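Local coordinates for protein deoxyhypusine hydroxylase (Homo sapiens, PDB 4D50) that catalyses the hydroxylation of deoxyhypusine on the translation factor eIF5A at a diiron centre, the second step in making hypusine, at residues 43-48 with 65-70; 73-78 with 101-106; 147-152 with 186-191; 154-159 with 176-181. All blocks are in the same frame, centred on the assembly; numbering follows the deposited sequence.

Overall arrangement
Contacts 1, 2 and 4 are largely buried; contact 3 lies at the surface. Contact 1 (43-48 with 65-70) packs two helices through aliphatic carbons and a thioether. Contact 2 (73-78 with 101-106) lies beside it, about 11 Å away between centres, and joins the first HEAT-like repeat to the second. Its carbon packing ends in a carboxylate. Contacts 3 and 4 share helix 177-190 and pin the long linker between helices 121-140 and 163-171 to it. Contact 4 is nested inside the loop that contact 3 closes and is apolar and aromatic. Contact 3 is rich in polar groups. A probable hydrogen bond from Val152 N to Gln69 OE1 ties contact 3 to contact 1.

Contact 1: residues 43-48 with 65-70; sequences GAIAWI and YCLGQM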
# COMPACT_ATOMS: atom_id res chain seq x y z
N GLY A 43 -19.71 -3.16 10.56
CA GLY A 43 -20.39 -2.50 9.48
C GLY A 43 -19.36 -2.04 8.43
O GLY A 43 -19.49 -2.27 7.20
N ALA A 44 -18.31 -1.41 8.92
CA ALA A 44 -17.25 -0.84 8.02
C ALA A 44 -16.57 -1.93 7.22
O ALA A 44 -16.41 -1.86 6.01
CB ALA A 44 -16.25 -0.08 8.81
N ILE A 45 -16.20 -3.01 7.89
CA ILE A 45 -15.61 -4.14 7.18
C ILE A 45 -16.54 -4.72 6.09
O ILE A 45 -16.11 -5.05 4.96
CB ILE A 45 -15.15 -5.20 8.22
CG1 ILE A 45 -13.96 -4.59 8.99
CG2 ILE A 45 -14.72 -6.48 7.57
CD1 ILE A 45 -13.41 -5.38 10.15
N ALA A 46 -17.84 -4.82 6.38
CA ALA A 46 -18.79 -5.34 5.41
C ALA A 46 -18.96 -4.49 4.17
O ALA A 46 -19.03 -5.03 3.08
CB ALA A 46 -20.14 -5.58 6.07
N TRP A 47 -19.03 -3.20 4.33
CA TRP A 47 -19.18 -2.29 3.24
C TRP A 47 -17.89 -2.29 2.36
O TRP A 47 -17.96 -2.23 1.16
CB TRP A 47 -19.45 -0.88 3.74
CG TRP A 47 -20.83 -0.59 4.26
CD1 TRP A 47 -21.17 -0.28 5.55
CD2 TRP A 47 -22.05 -0.52 3.50
NE1 TRP A 47 -22.52 -0.02 5.65
CE2 TRP A 47 -23.10 -0.20 4.41
CE3 TRP A 47 -22.36 -0.74 2.16
CZ2 TRP A 47 -24.42 -0.06 4.01
CZ3 TRP A 47 -23.69 -0.59 1.74
CH2 TRP A 47 -24.71 -0.28 2.67
N ILE A 48 -16.74 -2.38 3.00
CA ILE A 48 -15.43 -2.37 2.26
C ILE A 48 -15.38 -3.67 1.44
O ILE A 48 -14.92 -3.70 0.31
CB ILE A 48 -14.23 -2.28 3.22
CG1 ILE A 48 -14.16 -0.89 3.90
CG2 ILE A 48 -12.90 -2.54 2.53
CD1 ILE A 48 -13.11 -0.79 4.95
N TYR A 65 -5.77 -3.07 1.16
CA TYR A 65 -4.82 -2.36 2.00
C TYR A 65 -5.43 -1.85 3.30
O TYR A 65 -4.92 -2.07 4.39
CB TYR A 65 -4.22 -1.18 1.24
CG TYR A 65 -3.30 -0.29 2.01
CD1 TYR A 65 -2.01 -0.68 2.34
CD2 TYR A 65 -3.78 0.91 2.55
CE1 TYR A 65 -1.17 0.17 3.08
CE2 TYR A 65 -2.95 1.77 3.24
CZ TYR A 65 -1.68 1.36 3.58
OH TYR A 65 -0.91 2.24 4.24
N CYS A 66 -6.60 -1.28 3.18
CA CYS A 66 -7.34 -0.73 4.32
C CYS A 66 -7.69 -1.83 5.31
O CYS A 66 -7.51 -1.62 6.50
CB CYS A 66 -8.60 0.06 3.93
SG CYS A 66 -8.17 1.67 3.23
N LEU A 67 -8.15 -3.01 4.82
CA LEU A 67 -8.52 -4.08 5.76
C LEU A 67 -7.29 -4.55 6.50
O LEU A 67 -7.36 -5.03 7.65
CB LEU A 67 -9.17 -5.27 5.00
CG LEU A 67 -10.58 -4.94 4.41
CD1 LEU A 67 -11.08 -6.09 3.60
CD2 LEU A 67 -11.60 -4.54 5.49
N GLY A 68 -6.17 -4.53 5.82
CA GLY A 68 -4.92 -4.89 6.47
C GLY A 68 -4.61 -3.95 7.63
O GLY A 68 -4.22 -4.39 8.72
N GLN A 69 -4.60 -2.69 7.33
CA GLN A 69 -4.22 -1.64 8.28
C GLN A 69 -5.15 -1.56 9.48
O GLN A 69 -4.69 -1.14 10.58
CB GLN A 69 -4.13 -0.28 7.53
CG GLN A 69 -3.11 -0.28 6.43
CD GLN A 69 -1.71 -0.41 6.91
OE1 GLN A 69 -1.29 0.39 7.69
NE2 GLN A 69 -0.97 -1.41 6.41
N MET A 70 -6.43 -1.99 9.26
CA MET A 70 -7.46 -2.06 10.29
C MET A 70 -7.14 -3.09 11.38
O MET A 70 -7.61 -2.98 12.51
CB MET A 70 -8.78 -2.26 9.68
CG MET A 70 -9.27 -1.04 8.88
SD MET A 70 -10.64 -1.40 7.80
CE MET A 70 -11.98 -1.22 8.93
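Ile48 meets Leu67 and Met70 with both of its branches. Its CG2 lies 3.8 Å from Leu67 CD2 and touches Leu67 CG as well. The other branch ends in Ile48 CD1, which stands 3.8 Å from Met70 SD. Ile48 and Met70 reach toward each other tip to tip, while Ile48 and Leu67 slide past each other in opposite directions. Ile45 adds a second row one turn earlier. Its CG1 is 3.9 Å from Met70 CE and 4.2 Å from Leu67 CD2. Ala44 CB makes a looser touch with the same methyl, at 4.4 Å from Met70 CE.

In Ile48, CG2 is anti to the backbone N and CG1 lies beside it (chi1 -69°), which puts CG2 against Leu67. CG1 leads on to CD1, which meets Met70 and also Leu67 CD2. No hydrogen bond crosses the contact; it rests on apolar packing. An alanine at Ile48 keeps CB near Leu67 CD2 but would probably open a gap beside the Met70 sulfur and where CG2 packed on Leu67, leaving the Met70 end freer to turn.

The axes of the two helical segments run nearly antiparallel, at 159°. They come no closer than 10.9 Å, so the side chains fill the space between. Ile45 also touches a bound guanidine and Asp72. Leu67 continues onto Phe52 and Ala75. The pair belongs to the helical stack of a HEAT-like repeat protein, with segment 65-70 in the first repeat. Helix 26-39 packs against Cys66, and helix 3-20 packs against Trp47 of helix 42-50.

Contact 2: residues 73-78 with 101-106; sequences ARAIPM and GAIGDP. With GAI (guanidine), chain I.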
# COMPACT_ATOMS: atom_id res chain seq x y z
N ALA A 73 -9.30 -9.03 12.72
CA ALA A 73 -9.35 -10.45 12.26
C ALA A 73 -10.66 -10.78 11.56
O ALA A 73 -10.74 -11.74 10.84
CB ALA A 73 -9.06 -11.41 13.48
N ARG A 74 -11.69 -9.99 11.77
CA ARG A 74 -12.98 -10.18 11.07
C ARG A 74 -12.87 -10.10 9.54
O ARG A 74 -13.73 -10.57 8.85
CB ARG A 74 -14.08 -9.26 11.56
CG ARG A 74 -14.55 -9.59 12.99
CD ARG A 74 -15.99 -9.14 13.31
NE ARG A 74 -16.91 -10.25 13.15
CZ ARG A 74 -17.05 -11.22 14.05
NH1 ARG A 74 -16.35 -11.18 15.19
NH2 ARG A 74 -17.88 -12.25 13.81
N ALA A 75 -11.80 -9.46 9.04
CA ALA A 75 -11.59 -9.27 7.62
C ALA A 75 -10.97 -10.47 7.00
O ALA A 75 -10.80 -10.50 5.75
CB ALA A 75 -10.73 -8.03 7.36
N ILE A 76 -10.54 -11.44 7.82
CA ILE A 76 -9.69 -12.48 7.28
C ILE A 76 -10.31 -13.32 6.19
O ILE A 76 -9.69 -13.61 5.18
CB ILE A 76 -9.11 -13.36 8.45
CG1 ILE A 76 -7.93 -12.63 9.10
CG2 ILE A 76 -8.65 -14.73 7.95
CD1 ILE A 76 -7.48 -13.23 10.42
N PRO A 77 -11.59 -13.78 6.39
CA PRO A 77 -12.24 -14.55 5.35
C PRO A 77 -12.33 -13.86 3.97
O PRO A 77 -12.10 -14.48 2.98
CB PRO A 77 -13.64 -14.85 5.92
CG PRO A 77 -13.42 -14.78 7.38
CD PRO A 77 -12.41 -13.67 7.61
N MET A 78 -12.64 -12.60 3.95
CA MET A 78 -12.79 -11.85 2.69
C MET A 78 -11.43 -11.75 2.06
O MET A 78 -11.30 -11.93 0.87
CB MET A 78 -13.35 -10.44 2.94
CG MET A 78 -13.58 -9.65 1.67
SD MET A 78 -14.73 -10.29 0.42
CE MET A 78 -16.10 -10.95 1.27
N GLY A 101 -0.90 -10.54 6.34
CA GLY A 101 0.29 -10.30 7.14
C GLY A 101 0.16 -9.16 8.13
O GLY A 101 0.67 -9.27 9.28
N ALA A 102 -0.60 -8.13 7.74
CA ALA A 102 -0.68 -6.91 8.53
C ALA A 102 -1.53 -7.11 9.69
O ALA A 102 -1.27 -6.57 10.75
CB ALA A 102 -1.13 -5.76 7.66
N ILE A 103 -2.57 -7.92 9.53
CA ILE A 103 -3.48 -8.23 10.63
C ILE A 103 -2.74 -9.03 11.71
O ILE A 103 -2.96 -8.77 12.89
CB ILE A 103 -4.69 -8.98 10.14
CG1 ILE A 103 -5.57 -8.03 9.31
CG2 ILE A 103 -5.56 -9.53 11.30
CD1 ILE A 103 -6.61 -8.75 8.45
N GLY A 104 -1.76 -9.82 11.33
CA GLY A 104 -0.80 -10.36 12.32
C GLY A 104 -1.31 -11.57 13.07
O GLY A 104 -0.67 -12.01 14.05
N ASP A 105 -2.41 -12.13 12.61
CA ASP A 105 -3.01 -13.29 13.26
C ASP A 105 -2.45 -14.57 12.64
O ASP A 105 -2.66 -14.84 11.47
CB ASP A 105 -4.52 -13.22 13.07
CG ASP A 105 -5.28 -14.31 13.82
OD1 ASP A 105 -4.76 -15.45 14.03
OD2 ASP A 105 -6.46 -14.04 14.08
N PRO A 106 -1.79 -15.41 13.45
CA PRO A 106 -1.16 -16.64 12.92
C PRO A 106 -2.10 -17.72 12.33
O PRO A 106 -1.62 -18.64 11.71
CB PRO A 106 -0.38 -17.18 14.12
CG PRO A 106 -1.00 -16.56 15.33
CD PRO A 106 -1.71 -15.30 14.92
C GAI I . -15.12 -6.17 14.12
N1 GAI I . -14.89 -7.31 14.57
N2 GAI I . -15.41 -6.05 12.83
N3 GAI I . -15.01 -5.11 14.92
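Ile103 reaches from the end of helix 90-103 toward the turn that leads into helix 76-84. From its CB two branches part. CG2 is anti to the backbone N and lies 4.0 Å from Ala73 CA, touching Ala73 N at a similar distance. The other branch, CG1, is beside the backbone N (chi1 -70°) and carries CD1 onward. At the tip, CD1 sits 4.1 Å from Ile76 CG1 and 4.3 Å from Ala75 CB. Ile76 and Ile103 cross obliquely.

Asp105 follows two residues later, after Gly104 has left the helix with positive phi. Its chain meets Ile76 at about a right angle. Asp105 CB is 4.0 Å from Ile76 CD1, and OD2 lies 3.9 Å from the same methyl. OD2 also comes within 3.7 Å of Ala73 CB. The other oxygen, OD1, takes a hydrogen bond from Glu107 N, and Ile76 also touches Glu107. OD2 thus lies beside carbon, and no polar bond joins the segments.

The contact joins the first HEAT-like repeat to the second. Arg74 points away from it and lines a guanidine pocket. The two isoleucines give over half of the buried surface. With no hydrogen bond across, the join between repeats rests on shape and van der Waals packing, while Asp105 OD1 is satisfied within its own loop by Glu107 N.

Contact 3: residues 147-152 with 186-191; sequences GPYLSV and ALRNAG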
# COMPACT_ATOMS: atom_id res chain seq x y z
N GLY A 147 7.18 3.43 15.50
CA GLY A 147 8.14 4.30 14.88
C GLY A 147 7.47 5.60 14.46
O GLY A 147 6.37 5.93 14.89
N PRO A 148 8.14 6.36 13.62
CA PRO A 148 7.67 7.64 13.07
C PRO A 148 6.52 7.57 12.09
O PRO A 148 5.98 8.58 11.73
CB PRO A 148 8.89 8.20 12.37
CG PRO A 148 9.81 7.04 12.17
CD PRO A 148 9.52 6.05 13.21
N TYR A 149 6.16 6.39 11.59
CA TYR A 149 5.00 6.23 10.69
C TYR A 149 3.94 5.33 11.35
O TYR A 149 4.26 4.46 12.10
CB TYR A 149 5.47 5.65 9.36
CG TYR A 149 6.37 6.67 8.65
CD1 TYR A 149 7.72 6.73 8.94
CD2 TYR A 149 5.84 7.64 7.83
CE1 TYR A 149 8.53 7.71 8.39
CE2 TYR A 149 6.63 8.59 7.26
CZ TYR A 149 7.99 8.60 7.54
OH TYR A 149 8.83 9.46 7.03
N LEU A 150 2.69 5.63 11.12
CA LEU A 150 1.61 4.94 11.81
C LEU A 150 1.11 3.76 11.02
O LEU A 150 0.30 2.96 11.55
CB LEU A 150 0.47 5.89 12.15
CG LEU A 150 0.82 7.07 13.11
CD1 LEU A 150 -0.28 8.07 13.21
CD2 LEU A 150 1.25 6.57 14.49
N SER A 151 1.64 3.61 9.84
CA SER A 151 1.35 2.46 8.98
C SER A 151 1.75 1.20 9.64
O SER A 151 2.75 1.16 10.41
CB SER A 151 2.04 2.58 7.61
OG SER A 151 3.41 2.82 7.73
N VAL A 152 1.06 0.12 9.28
CA VAL A 152 1.56 -1.19 9.57
C VAL A 152 2.32 -1.71 8.37
O VAL A 152 1.72 -1.92 7.30
CB VAL A 152 0.41 -2.17 9.88
CG1 VAL A 152 0.97 -3.57 10.23
CG2 VAL A 152 -0.54 -1.62 10.95
N ALA A 186 14.02 1.03 7.45
CA ALA A 186 15.01 1.81 8.23
C ALA A 186 15.48 3.08 7.54
O ALA A 186 15.68 4.09 8.18
CB ALA A 186 16.22 0.96 8.57
N LEU A 187 15.53 3.05 6.24
CA LEU A 187 15.96 4.24 5.40
C LEU A 187 14.90 5.30 5.51
O LEU A 187 15.21 6.43 5.72
CB LEU A 187 16.24 3.82 3.99
CG LEU A 187 17.62 3.21 3.78
CD1 LEU A 187 17.67 2.42 2.49
CD2 LEU A 187 18.70 4.23 3.86
N ARG A 188 13.66 4.90 5.33
CA ARG A 188 12.51 5.78 5.42
C ARG A 188 12.52 6.47 6.80
O ARG A 188 12.43 7.70 6.91
CB ARG A 188 11.22 5.07 5.11
CG ARG A 188 10.03 5.97 5.42
CD ARG A 188 8.76 5.18 5.76
NE ARG A 188 8.91 4.45 7.01
CZ ARG A 188 8.10 3.48 7.42
NH1 ARG A 188 6.97 3.15 6.75
NH2 ARG A 188 8.37 2.93 8.59
N ASN A 189 12.72 5.68 7.87
CA ASN A 189 12.72 6.24 9.21
C ASN A 189 13.91 7.15 9.50
O ASN A 189 13.74 8.15 10.25
CB ASN A 189 12.76 5.09 10.22
CG ASN A 189 11.45 4.30 10.24
OD1 ASN A 189 10.45 4.59 9.56
ND2 ASN A 189 11.44 3.26 11.05
N ALA A 190 15.06 6.86 8.93
CA ALA A 190 16.26 7.73 9.02
C ALA A 190 16.03 9.11 8.47
O ALA A 190 16.39 10.16 9.14
CB ALA A 190 17.43 7.04 8.33
N GLY A 191 15.26 9.15 7.41
CA GLY A 191 14.96 10.39 6.70
C GLY A 191 16.14 11.14 6.15
O GLY A 191 17.28 10.73 6.25
O HOH W 1 11.40 9.79 8.16
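Tyr149 lays one face of its ring on the side chain of Arg188, where a linker meets the third HEAT-like repeat. The linker follows helix 121-140, and Arg188 belongs to helix 177-190. The two side chains slide past each other in opposite directions. Arg188 CD makes a CH-pi contact, 3.8 Å from the ring centroid and over the face. Farther out, Tyr149 CD1 sits over a face of the guanidinium, 3.2 Å from Arg188 NE. The ring and guanidinium planes are 27° apart, so the overlap is not fully parallel.

Arg188 starts with CG anti to the backbone N (chi1 172°) and bends at chi3. It then grips its neighbour Asn189 side-on. NE and NH2 both donate to Asn189 OD1, at 3.0 Å from NE and 2.8 Å from NH2, and OD1 lies close to the guanidinium plane. The guanidinium is held further by Gln220 through NH1 and by a salt bridge from NH2 to Asp153. These bonds are likely to restrain its turning against the ring face. Asp153 would be expected to offset part of the positive charge.

Asn189 also serves the linker. Its OD1 lies at the edge of the Tyr149 ring, whose plane is 9° from that of the amide. The Pro148 ring crosses the Asn189 side chain at about a right angle, with Pro148 CG 3.6 Å from Asn189 OD1. A water completes the join: it lies 2.8 Å from Tyr149 OH and donates to Arg188 O at 2.6 Å.

Contact 4: residues 154-159 with 176-181; sequences PAPPAE and PLFERY
Ala155 CB meets Phe178 and Tyr181 at the start of helix 177-190. This helix leads into the third HEAT-like repeat, and the proline- and alanine-rich stretch 154-158 of the linker packs against it. The apolar contacts come first. Ala155 CB is 3.5 Å from Phe178 CE1 and 3.9 Å from Tyr181 CB. Pro156 crosses the Phe178 side chain at about a right angle, its CD 3.7 Å from Phe178 CZ. Phe178 holds CG anti to the backbone N (chi1 -171°), and the ring beyond extends to the linker. An alanine at Phe178 would probably open a gap beside Ala155 and Pro156 and leave this part of the linker freer to shift.

Polar groups add little between the segments, which share no hydrogen bond. Pro154 O lies at the edge of the Phe178 ring. Beyond the segments, Arg182 hydrogen-bonds to the carbonyls of Pro156 and Pro157, which is likely to steady the linker there. The Tyr181 side chain is about 5 Å from that of His212, an iron ligand, so the packing is close to the diiron site.

An edge contact completes the set: Pro154 CG lies in the plane of the Tyr181 ring, 4.0 Å from Tyr181 CD2.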
# COMPACT_ATOMS: atom_id res chain seq x y z
N PRO A 154 5.10 -4.07 5.99
CA PRO A 154 5.31 -5.49 5.78
C PRO A 154 6.53 -6.07 6.42
O PRO A 154 6.66 -7.26 6.37
CB PRO A 154 5.49 -5.60 4.26
CG PRO A 154 5.70 -4.21 3.78
CD PRO A 154 4.97 -3.36 4.70
N ALA A 155 7.44 -5.24 6.92
CA ALA A 155 8.65 -5.65 7.61
C ALA A 155 9.05 -4.61 8.58
O ALA A 155 8.83 -3.48 8.37
CB ALA A 155 9.81 -5.99 6.71
N PRO A 156 9.61 -5.07 9.74
CA PRO A 156 10.04 -4.15 10.77
C PRO A 156 11.37 -3.52 10.36
O PRO A 156 12.08 -4.10 9.60
CB PRO A 156 10.29 -5.06 11.98
CG PRO A 156 10.65 -6.38 11.35
CD PRO A 156 9.75 -6.47 10.16
N PRO A 157 11.64 -2.32 10.81
CA PRO A 157 12.86 -1.65 10.32
C PRO A 157 14.10 -2.37 10.79
O PRO A 157 14.07 -2.94 11.91
CB PRO A 157 12.77 -0.26 10.95
CG PRO A 157 11.95 -0.41 12.16
CD PRO A 157 10.95 -1.52 11.83
N ALA A 158 15.12 -2.36 9.96
CA ALA A 158 16.45 -2.89 10.32
C ALA A 158 17.00 -2.13 11.51
O ALA A 158 16.66 -0.96 11.71
CB ALA A 158 17.41 -2.83 9.14
N GLU A 159 17.77 -2.81 12.38
CA GLU A 159 18.40 -2.13 13.48
C GLU A 159 19.61 -1.19 13.09
O GLU A 159 19.85 -0.17 13.75
CB GLU A 159 18.87 -3.16 14.54
CG GLU A 159 17.71 -3.77 15.34
CD GLU A 159 17.00 -2.80 16.25
OE1 GLU A 159 17.55 -1.79 16.62
OE2 GLU A 159 15.83 -3.04 16.60
N PRO A 176 17.98 -11.92 1.07
CA PRO A 176 16.55 -12.18 1.06
C PRO A 176 15.73 -10.89 1.03
O PRO A 176 16.10 -9.88 1.67
CB PRO A 176 16.31 -12.91 2.39
CG PRO A 176 17.65 -13.33 2.92
CD PRO A 176 18.68 -12.59 2.18
N LEU A 177 14.60 -10.97 0.35
CA LEU A 177 13.72 -9.87 0.18
C LEU A 177 13.32 -9.23 1.50
O LEU A 177 13.27 -8.01 1.64
CB LEU A 177 12.50 -10.30 -0.57
CG LEU A 177 11.76 -9.13 -1.15
CD1 LEU A 177 12.60 -8.27 -2.08
CD2 LEU A 177 10.58 -9.68 -1.87
N PHE A 178 13.09 -10.07 2.52
CA PHE A 178 12.67 -9.54 3.79
C PHE A 178 13.71 -8.65 4.38
O PHE A 178 13.38 -7.59 4.94
CB PHE A 178 12.35 -10.68 4.77
CG PHE A 178 11.71 -10.24 6.04
CD1 PHE A 178 10.41 -9.83 6.06
CD2 PHE A 178 12.41 -10.34 7.25
CE1 PHE A 178 9.80 -9.48 7.25
CE2 PHE A 178 11.79 -10.07 8.42
CZ PHE A 178 10.47 -9.65 8.43
N GLU A 179 14.97 -9.05 4.26
CA GLU A 179 16.05 -8.27 4.87
C GLU A 179 16.18 -6.92 4.12
O GLU A 179 16.47 -5.86 4.74
CB GLU A 179 17.34 -9.07 4.82
CG GLU A 179 17.61 -10.02 5.97
CD GLU A 179 16.65 -11.20 6.14
OE1 GLU A 179 15.82 -11.48 5.24
OE2 GLU A 179 16.75 -11.87 7.20
N ARG A 180 15.95 -6.96 2.81
CA ARG A 180 16.02 -5.79 1.98
C ARG A 180 14.90 -4.84 2.38
O ARG A 180 15.11 -3.63 2.36
CB ARG A 180 15.94 -6.13 0.48
CG ARG A 180 17.01 -7.09 0.10
CD ARG A 180 17.00 -7.38 -1.38
NE ARG A 180 17.26 -6.22 -2.22
CZ ARG A 180 17.10 -6.22 -3.56
NH1 ARG A 180 16.72 -7.34 -4.21
NH2 ARG A 180 17.36 -5.15 -4.29
N TYR A 181 13.71 -5.37 2.61
CA TYR A 181 12.59 -4.55 3.08
C TYR A 181 12.87 -3.95 4.43
O TYR A 181 12.48 -2.81 4.77
CB TYR A 181 11.29 -5.38 3.14
CG TYR A 181 10.46 -5.37 1.88
CD1 TYR A 181 11.00 -5.77 0.66
CD2 TYR A 181 9.12 -5.13 1.94
CE1 TYR A 181 10.26 -5.75 -0.49
CE2 TYR A 181 8.37 -5.13 0.77
CZ TYR A 181 8.94 -5.44 -0.43
OH TYR A 181 8.17 -5.50 -1.61